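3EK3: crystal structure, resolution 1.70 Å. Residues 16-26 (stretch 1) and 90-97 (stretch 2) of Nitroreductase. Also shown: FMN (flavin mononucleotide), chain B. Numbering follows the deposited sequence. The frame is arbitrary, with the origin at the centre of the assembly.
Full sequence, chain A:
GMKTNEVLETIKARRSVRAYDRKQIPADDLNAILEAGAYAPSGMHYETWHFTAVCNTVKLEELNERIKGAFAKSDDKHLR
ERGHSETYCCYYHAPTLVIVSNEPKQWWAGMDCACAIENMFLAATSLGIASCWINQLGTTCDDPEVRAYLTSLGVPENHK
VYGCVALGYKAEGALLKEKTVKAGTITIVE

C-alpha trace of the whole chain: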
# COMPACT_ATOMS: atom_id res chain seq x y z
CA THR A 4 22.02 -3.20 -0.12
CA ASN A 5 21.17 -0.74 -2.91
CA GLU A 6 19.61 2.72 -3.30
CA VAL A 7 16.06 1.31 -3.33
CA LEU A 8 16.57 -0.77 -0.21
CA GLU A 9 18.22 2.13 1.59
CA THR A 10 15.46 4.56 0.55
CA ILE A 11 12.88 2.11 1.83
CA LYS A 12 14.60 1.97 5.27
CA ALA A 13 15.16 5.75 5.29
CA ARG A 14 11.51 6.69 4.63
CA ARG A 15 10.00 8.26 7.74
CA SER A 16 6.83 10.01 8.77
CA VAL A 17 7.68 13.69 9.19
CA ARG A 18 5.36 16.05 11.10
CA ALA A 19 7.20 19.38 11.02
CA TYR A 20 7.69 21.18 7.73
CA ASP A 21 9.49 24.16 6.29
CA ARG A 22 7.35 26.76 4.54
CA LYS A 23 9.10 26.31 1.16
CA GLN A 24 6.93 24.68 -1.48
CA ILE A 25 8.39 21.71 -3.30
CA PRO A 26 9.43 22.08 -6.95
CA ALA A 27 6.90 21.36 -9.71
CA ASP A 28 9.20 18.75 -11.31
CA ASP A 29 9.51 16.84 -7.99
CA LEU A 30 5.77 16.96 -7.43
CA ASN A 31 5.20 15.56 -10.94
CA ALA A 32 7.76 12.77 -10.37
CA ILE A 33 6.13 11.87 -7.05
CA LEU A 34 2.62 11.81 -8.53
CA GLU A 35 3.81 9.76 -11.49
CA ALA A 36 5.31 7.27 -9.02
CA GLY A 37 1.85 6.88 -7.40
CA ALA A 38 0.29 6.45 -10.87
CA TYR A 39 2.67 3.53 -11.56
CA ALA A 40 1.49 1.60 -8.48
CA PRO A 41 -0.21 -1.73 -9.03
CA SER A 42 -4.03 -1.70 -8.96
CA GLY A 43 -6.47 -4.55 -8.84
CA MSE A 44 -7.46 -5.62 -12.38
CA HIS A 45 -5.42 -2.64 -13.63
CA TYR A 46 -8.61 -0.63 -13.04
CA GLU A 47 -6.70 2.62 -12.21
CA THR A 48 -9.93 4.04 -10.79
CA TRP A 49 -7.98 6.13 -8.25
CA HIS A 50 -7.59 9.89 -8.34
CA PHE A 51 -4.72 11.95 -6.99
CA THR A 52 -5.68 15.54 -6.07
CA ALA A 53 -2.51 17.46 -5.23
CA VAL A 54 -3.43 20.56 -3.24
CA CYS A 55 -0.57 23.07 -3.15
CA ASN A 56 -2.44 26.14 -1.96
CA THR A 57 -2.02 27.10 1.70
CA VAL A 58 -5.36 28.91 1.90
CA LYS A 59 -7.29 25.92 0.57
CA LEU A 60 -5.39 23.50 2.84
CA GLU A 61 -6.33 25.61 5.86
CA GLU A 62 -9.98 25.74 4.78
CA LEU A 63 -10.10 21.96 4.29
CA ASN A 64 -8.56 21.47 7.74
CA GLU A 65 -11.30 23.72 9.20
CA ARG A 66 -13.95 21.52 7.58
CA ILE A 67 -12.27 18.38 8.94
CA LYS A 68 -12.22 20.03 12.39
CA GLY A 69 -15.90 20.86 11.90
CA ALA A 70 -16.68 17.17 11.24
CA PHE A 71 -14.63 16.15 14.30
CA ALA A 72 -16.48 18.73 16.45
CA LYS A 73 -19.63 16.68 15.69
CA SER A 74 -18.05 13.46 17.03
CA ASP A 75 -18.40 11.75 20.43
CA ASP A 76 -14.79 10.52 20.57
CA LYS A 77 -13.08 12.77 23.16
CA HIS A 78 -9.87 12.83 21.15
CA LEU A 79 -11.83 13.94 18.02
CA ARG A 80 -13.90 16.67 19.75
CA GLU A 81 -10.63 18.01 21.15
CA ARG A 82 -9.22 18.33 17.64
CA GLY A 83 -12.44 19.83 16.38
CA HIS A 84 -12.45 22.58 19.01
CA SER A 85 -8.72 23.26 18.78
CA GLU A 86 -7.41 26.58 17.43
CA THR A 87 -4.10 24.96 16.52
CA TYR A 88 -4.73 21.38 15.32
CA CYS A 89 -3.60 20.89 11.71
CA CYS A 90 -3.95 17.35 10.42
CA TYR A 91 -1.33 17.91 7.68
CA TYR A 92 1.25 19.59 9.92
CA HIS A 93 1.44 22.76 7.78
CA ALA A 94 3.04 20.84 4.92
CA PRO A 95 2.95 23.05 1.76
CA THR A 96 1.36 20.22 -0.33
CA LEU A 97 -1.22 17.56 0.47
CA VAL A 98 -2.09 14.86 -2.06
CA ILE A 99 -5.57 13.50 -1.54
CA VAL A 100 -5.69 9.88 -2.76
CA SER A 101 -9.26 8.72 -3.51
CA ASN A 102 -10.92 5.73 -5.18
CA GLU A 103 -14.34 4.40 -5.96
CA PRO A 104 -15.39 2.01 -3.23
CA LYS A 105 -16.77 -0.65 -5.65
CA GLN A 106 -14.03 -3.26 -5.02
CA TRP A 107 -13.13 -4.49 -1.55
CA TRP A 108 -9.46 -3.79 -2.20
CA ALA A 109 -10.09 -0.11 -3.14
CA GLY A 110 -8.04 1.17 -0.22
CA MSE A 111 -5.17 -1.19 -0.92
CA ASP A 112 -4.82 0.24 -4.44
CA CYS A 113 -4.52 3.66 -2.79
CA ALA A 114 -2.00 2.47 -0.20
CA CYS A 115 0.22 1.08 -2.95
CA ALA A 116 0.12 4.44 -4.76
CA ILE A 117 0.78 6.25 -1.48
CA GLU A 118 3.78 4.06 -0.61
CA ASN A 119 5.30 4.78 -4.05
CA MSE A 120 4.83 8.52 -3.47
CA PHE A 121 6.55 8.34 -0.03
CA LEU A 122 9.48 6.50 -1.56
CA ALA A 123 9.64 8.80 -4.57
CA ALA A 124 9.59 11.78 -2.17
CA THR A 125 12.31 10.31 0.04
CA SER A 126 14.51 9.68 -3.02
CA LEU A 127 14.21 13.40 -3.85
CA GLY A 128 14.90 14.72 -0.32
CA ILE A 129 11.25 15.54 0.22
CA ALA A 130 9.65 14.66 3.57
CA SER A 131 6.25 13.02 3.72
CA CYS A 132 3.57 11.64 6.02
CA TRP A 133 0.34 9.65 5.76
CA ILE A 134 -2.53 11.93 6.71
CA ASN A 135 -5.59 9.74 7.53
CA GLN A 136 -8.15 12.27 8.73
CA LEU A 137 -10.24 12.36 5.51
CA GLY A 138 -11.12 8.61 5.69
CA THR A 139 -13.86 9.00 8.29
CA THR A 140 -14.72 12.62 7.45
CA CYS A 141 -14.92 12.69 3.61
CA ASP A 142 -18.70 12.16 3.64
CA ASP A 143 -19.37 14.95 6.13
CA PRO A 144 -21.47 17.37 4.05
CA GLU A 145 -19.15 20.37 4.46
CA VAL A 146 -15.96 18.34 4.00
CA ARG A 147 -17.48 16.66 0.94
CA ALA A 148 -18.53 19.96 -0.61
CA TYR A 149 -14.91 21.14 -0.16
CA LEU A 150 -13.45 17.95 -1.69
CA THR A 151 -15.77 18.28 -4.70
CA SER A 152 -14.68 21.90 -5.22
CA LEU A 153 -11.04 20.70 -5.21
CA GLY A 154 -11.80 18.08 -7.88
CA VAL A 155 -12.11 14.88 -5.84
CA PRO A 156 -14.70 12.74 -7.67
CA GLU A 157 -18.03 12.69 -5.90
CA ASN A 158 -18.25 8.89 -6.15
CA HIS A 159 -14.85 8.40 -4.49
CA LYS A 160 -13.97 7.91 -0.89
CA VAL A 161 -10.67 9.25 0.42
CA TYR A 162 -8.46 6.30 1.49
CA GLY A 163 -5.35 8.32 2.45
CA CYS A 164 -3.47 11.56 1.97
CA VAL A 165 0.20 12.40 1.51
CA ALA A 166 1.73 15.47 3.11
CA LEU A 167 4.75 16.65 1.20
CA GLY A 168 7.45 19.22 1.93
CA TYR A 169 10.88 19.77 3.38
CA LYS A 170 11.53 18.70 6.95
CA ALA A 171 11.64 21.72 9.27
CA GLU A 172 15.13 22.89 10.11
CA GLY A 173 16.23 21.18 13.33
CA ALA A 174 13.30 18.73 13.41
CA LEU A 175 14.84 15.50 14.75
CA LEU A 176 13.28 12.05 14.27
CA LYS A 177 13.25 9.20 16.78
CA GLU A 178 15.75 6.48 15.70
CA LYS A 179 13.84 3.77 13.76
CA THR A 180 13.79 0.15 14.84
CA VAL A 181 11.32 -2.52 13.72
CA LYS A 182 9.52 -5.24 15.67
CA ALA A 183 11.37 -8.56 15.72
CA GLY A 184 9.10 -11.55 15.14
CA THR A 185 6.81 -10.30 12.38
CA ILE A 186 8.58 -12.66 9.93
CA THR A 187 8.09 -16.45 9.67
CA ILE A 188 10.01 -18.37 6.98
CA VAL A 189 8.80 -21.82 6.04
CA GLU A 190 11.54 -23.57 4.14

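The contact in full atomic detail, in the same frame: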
# COMPACT_ATOMS: atom_id res chain seq x y z
N SER A 16 7.93 9.09 8.65
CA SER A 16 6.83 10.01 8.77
C SER A 16 7.27 11.29 9.45
O SER A 16 7.65 11.30 10.63
CB SER A 16 5.73 9.35 9.57
OG SER A 16 5.15 8.26 8.87
N VAL A 17 7.21 12.39 8.71
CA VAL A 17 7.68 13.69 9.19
C VAL A 17 6.48 14.60 9.47
O VAL A 17 5.55 14.66 8.67
CB VAL A 17 8.61 14.35 8.15
CG1 VAL A 17 8.89 15.84 8.48
CG2 VAL A 17 9.93 13.58 8.04
N ARG A 18 6.52 15.30 10.60
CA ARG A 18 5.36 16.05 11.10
C ARG A 18 5.72 17.49 11.47
O ARG A 18 5.02 18.13 12.24
CB ARG A 18 4.77 15.32 12.30
CG ARG A 18 4.44 13.86 11.99
CD ARG A 18 3.69 13.20 13.10
NE ARG A 18 3.26 11.86 12.70
CZ ARG A 18 3.90 10.73 12.96
NH1 ARG A 18 5.02 10.74 13.64
NH2 ARG A 18 3.40 9.58 12.52
N ALA A 19 6.81 17.98 10.90
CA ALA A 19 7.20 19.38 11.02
C ALA A 19 7.84 19.76 9.71
O ALA A 19 8.78 19.10 9.29
CB ALA A 19 8.17 19.58 12.16
N TYR A 20 7.34 20.82 9.08
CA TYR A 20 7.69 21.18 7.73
C TYR A 20 8.16 22.61 7.62
O TYR A 20 7.70 23.49 8.34
CB TYR A 20 6.46 20.98 6.80
CG TYR A 20 6.19 19.53 6.55
CD1 TYR A 20 6.85 18.85 5.54
CD2 TYR A 20 5.32 18.83 7.36
CE1 TYR A 20 6.66 17.49 5.35
CE2 TYR A 20 5.13 17.48 7.19
CZ TYR A 20 5.78 16.81 6.17
OH TYR A 20 5.55 15.43 6.02
N ASP A 21 9.12 22.83 6.72
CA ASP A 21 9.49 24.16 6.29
C ASP A 21 8.35 24.77 5.48
O ASP A 21 7.49 24.07 4.94
CB ASP A 21 10.76 24.11 5.42
CG ASP A 21 11.36 25.48 5.17
OD1 ASP A 21 12.08 25.96 6.08
OD2 ASP A 21 11.12 26.07 4.08
N ARG A 22 8.35 26.10 5.37
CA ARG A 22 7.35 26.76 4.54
C ARG A 22 7.60 26.63 3.03
O ARG A 22 6.69 26.84 2.25
CB ARG A 22 7.22 28.24 4.92
CG ARG A 22 6.53 28.45 6.27
CD ARG A 22 6.55 29.90 6.77
NE ARG A 22 7.75 30.23 7.56
N LYS A 23 8.81 26.30 2.59
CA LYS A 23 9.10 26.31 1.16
C LYS A 23 8.33 25.20 0.43
O LYS A 23 8.38 24.02 0.80
CB LYS A 23 10.62 26.20 0.87
CG LYS A 23 10.94 26.49 -0.57
N GLN A 24 7.62 25.60 -0.61
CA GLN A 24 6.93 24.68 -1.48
C GLN A 24 7.93 23.83 -2.23
O GLN A 24 9.05 24.26 -2.49
CB GLN A 24 6.01 25.44 -2.42
CG GLN A 24 5.16 24.61 -3.34
CD GLN A 24 4.24 23.70 -2.60
OE1 GLN A 24 4.64 22.63 -2.15
NE2 GLN A 24 3.00 24.13 -2.41
N ILE A 25 7.54 22.60 -2.54
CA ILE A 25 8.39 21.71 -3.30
C ILE A 25 8.34 22.11 -4.78
O ILE A 25 7.40 22.73 -5.23
CB ILE A 25 8.01 20.21 -3.12
CG1 ILE A 25 6.64 19.88 -3.72
CG2 ILE A 25 8.07 19.76 -1.65
CD1 ILE A 25 6.42 18.37 -3.80
N PRO A 26 9.37 21.76 -5.54
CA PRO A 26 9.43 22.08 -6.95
C PRO A 26 8.42 21.31 -7.79
O PRO A 26 8.15 20.14 -7.53
CB PRO A 26 10.86 21.67 -7.34
CG PRO A 26 11.59 21.50 -6.05
CD PRO A 26 10.57 21.03 -5.11
N CYS A 90 -4.16 18.75 10.71
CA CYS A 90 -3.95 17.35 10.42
C CYS A 90 -2.77 17.12 9.48
O CYS A 90 -2.16 16.06 9.56
CB CYS A 90 -5.22 16.69 9.87
SG CYS A 90 -5.79 17.26 8.24
N TYR A 91 -2.43 18.09 8.65
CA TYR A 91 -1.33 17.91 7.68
C TYR A 91 -0.05 18.62 8.09
O TYR A 91 0.90 18.73 7.31
CB TYR A 91 -1.76 18.32 6.24
CG TYR A 91 -2.13 19.77 6.13
CD1 TYR A 91 -3.40 20.19 6.45
CD2 TYR A 91 -1.21 20.72 5.78
CE1 TYR A 91 -3.73 21.51 6.42
CE2 TYR A 91 -1.54 22.04 5.74
CZ TYR A 91 -2.81 22.44 6.06
OH TYR A 91 -3.19 23.78 6.06
N TYR A 92 0.02 19.05 9.35
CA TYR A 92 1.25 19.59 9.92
C TYR A 92 1.85 20.79 9.17
O TYR A 92 3.05 20.98 9.20
CB TYR A 92 2.30 18.47 10.06
CG TYR A 92 1.75 17.26 10.78
CD1 TYR A 92 1.38 17.34 12.10
CD2 TYR A 92 1.61 16.06 10.13
CE1 TYR A 92 0.87 16.23 12.79
CE2 TYR A 92 1.10 14.94 10.78
CZ TYR A 92 0.72 15.03 12.10
OH TYR A 92 0.22 13.91 12.76
N HIS A 93 1.01 21.59 8.53
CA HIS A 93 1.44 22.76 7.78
C HIS A 93 2.42 22.43 6.66
O HIS A 93 3.18 23.31 6.20
CB HIS A 93 1.97 23.83 8.73
CG HIS A 93 0.95 24.27 9.72
ND1 HIS A 93 -0.15 25.02 9.35
CD2 HIS A 93 0.82 24.04 11.05
CE1 HIS A 93 -0.89 25.26 10.41
NE2 HIS A 93 -0.33 24.67 11.45
N ALA A 94 2.37 21.19 6.16
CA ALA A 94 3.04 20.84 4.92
C ALA A 94 2.52 21.76 3.79
O ALA A 94 1.35 22.13 3.77
CB ALA A 94 2.81 19.36 4.59
N PRO A 95 3.40 22.17 2.86
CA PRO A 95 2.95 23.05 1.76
C PRO A 95 2.08 22.38 0.68
O PRO A 95 1.41 23.09 -0.10
CB PRO A 95 4.28 23.55 1.19
CG PRO A 95 5.20 22.46 1.42
CD PRO A 95 4.85 21.93 2.78
N THR A 96 2.10 21.05 0.64
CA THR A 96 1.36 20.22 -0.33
C THR A 96 0.73 19.03 0.39
O THR A 96 1.35 18.40 1.24
CB THR A 96 2.26 19.75 -1.51
OG1 THR A 96 2.58 20.88 -2.32
CG2 THR A 96 1.55 18.69 -2.40
N LEU A 97 -0.54 18.78 0.08
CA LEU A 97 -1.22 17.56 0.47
C LEU A 97 -1.83 16.90 -0.75
O LEU A 97 -2.61 17.53 -1.47
CB LEU A 97 -2.32 17.89 1.45
CG LEU A 97 -3.06 16.73 2.09
CD1 LEU A 97 -2.18 15.96 3.06
CD2 LEU A 97 -4.27 17.27 2.79
N1 FMN B . 0.71 9.60 10.74
C2 FMN B . 0.11 10.78 11.11
O2 FMN B . 0.77 11.69 11.61
N3 FMN B . -1.25 10.97 10.96
C4 FMN B . -2.01 9.98 10.45
O4 FMN B . -3.18 10.27 10.13
C4A FMN B . -1.40 8.78 10.06
N5 FMN B . -2.16 7.77 9.52
C5A FMN B . -1.59 6.59 9.09
C6 FMN B . -2.39 5.61 8.51
C7 FMN B . -1.84 4.42 8.04
C7M FMN B . -2.68 3.44 7.22
C8 FMN B . -0.45 4.24 8.12
C8M FMN B . 0.21 3.22 7.22
C9 FMN B . 0.35 5.23 8.70
C9A FMN B . -0.20 6.41 9.19
N10 FMN B . 0.57 7.42 9.79
C10 FMN B . -0.02 8.60 10.17
C1' FMN B . 2.07 7.28 9.90
C2' FMN B . 2.43 6.26 10.99
O2' FMN B . 2.23 6.82 12.27
C3' FMN B . 3.90 5.91 10.82
O3' FMN B . 4.04 5.18 9.63
C4' FMN B . 4.44 5.04 11.98
O4' FMN B . 4.47 5.78 13.19
C5' FMN B . 5.84 4.52 11.66
O5' FMN B . 6.74 5.61 11.53
P FMN B . 7.62 5.84 10.19
O1P FMN B . 8.30 4.56 9.86
O2P FMN B . 8.54 7.05 10.43
O3P FMN B . 6.68 6.10 9.04
O HOH W 1 5.15 22.05 10.45
O HOH W 2 5.19 24.82 7.35

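Two segments that lack a shared sheet can still be joined firmly if side chains and waters do the work usually left to backbone pairing, and this nitroreductase offers a compact example. Residues 16-26 form no regular helix or strand until Pro26 takes the N-cap position ahead of a helix. Residues 90-97 turn sharply through a type I' beta turn from Tyr91 to Ala94, closed by a hydrogen bond from Ala94 N to Tyr91 O (3.1 Å), before Thr96 enters a strand. The chains approach most closely at Arg18 and Tyr92, Tyr20 and Ala94, and Gln24 and Pro95, with CA atoms 5.4 to 5.6 Å apart, yet no direct backbone-to-backbone hydrogen bond links them. Water fills that role: water 1 accepts from Tyr20 N (2.9 Å) and donates to Tyr92 O (2.7 Å), coupling main chains slightly too far apart to pair.

About 503 Å² is buried in all, much of it around Tyr92, Pro95 and Tyr20, whose CA-to-CB bonds all point toward the opposing stretch. Ala94 sets its methyl over the face of the Tyr20 ring, with CB 3.8 Å from the ring centroid and 12° off the normal; so small a side chain lets the ring lie close to the turn. The Tyr20 hydroxyl makes a weak hydrogen bond back to Val17 O (2.8 Å), within its own stretch. Pro95 presents a compact apolar surface to the chain passing it, its CG lying 3.6 Å from Lys23 O and its CD 4.0 Å from Asp21 O.

Gln24 supplies the polar clasp. Its CA-to-CB bond runs sideways, but the side chain, t at chi1 and p at chi2, brings its amide to the other stretch. NE2 donates to Pro95 O (3.0 Å), while OE1 accepts from Thr96 OG1 (2.7 Å) and also from Ile25 N (2.9 Å) in its own stretch. A carboxamide suits this place because it offers donor and acceptor side by side.

At the other end, the flavin joins the contact. Arg18 CB sits over the Tyr92 ring, 3.7 Å from its centroid and only 4° off the normal, so the aliphatic part of the arginine packs on the aromatic face while its extended chain carries the guanidinium onward. Arg18 NE and Tyr92 OH then both donate to FMN O2, at 2.7 and 2.6 Å, and Arg18 NH2 reaches FMN N1 (3.2 Å). One cofactor oxygen thus ties together side chains from both stretches.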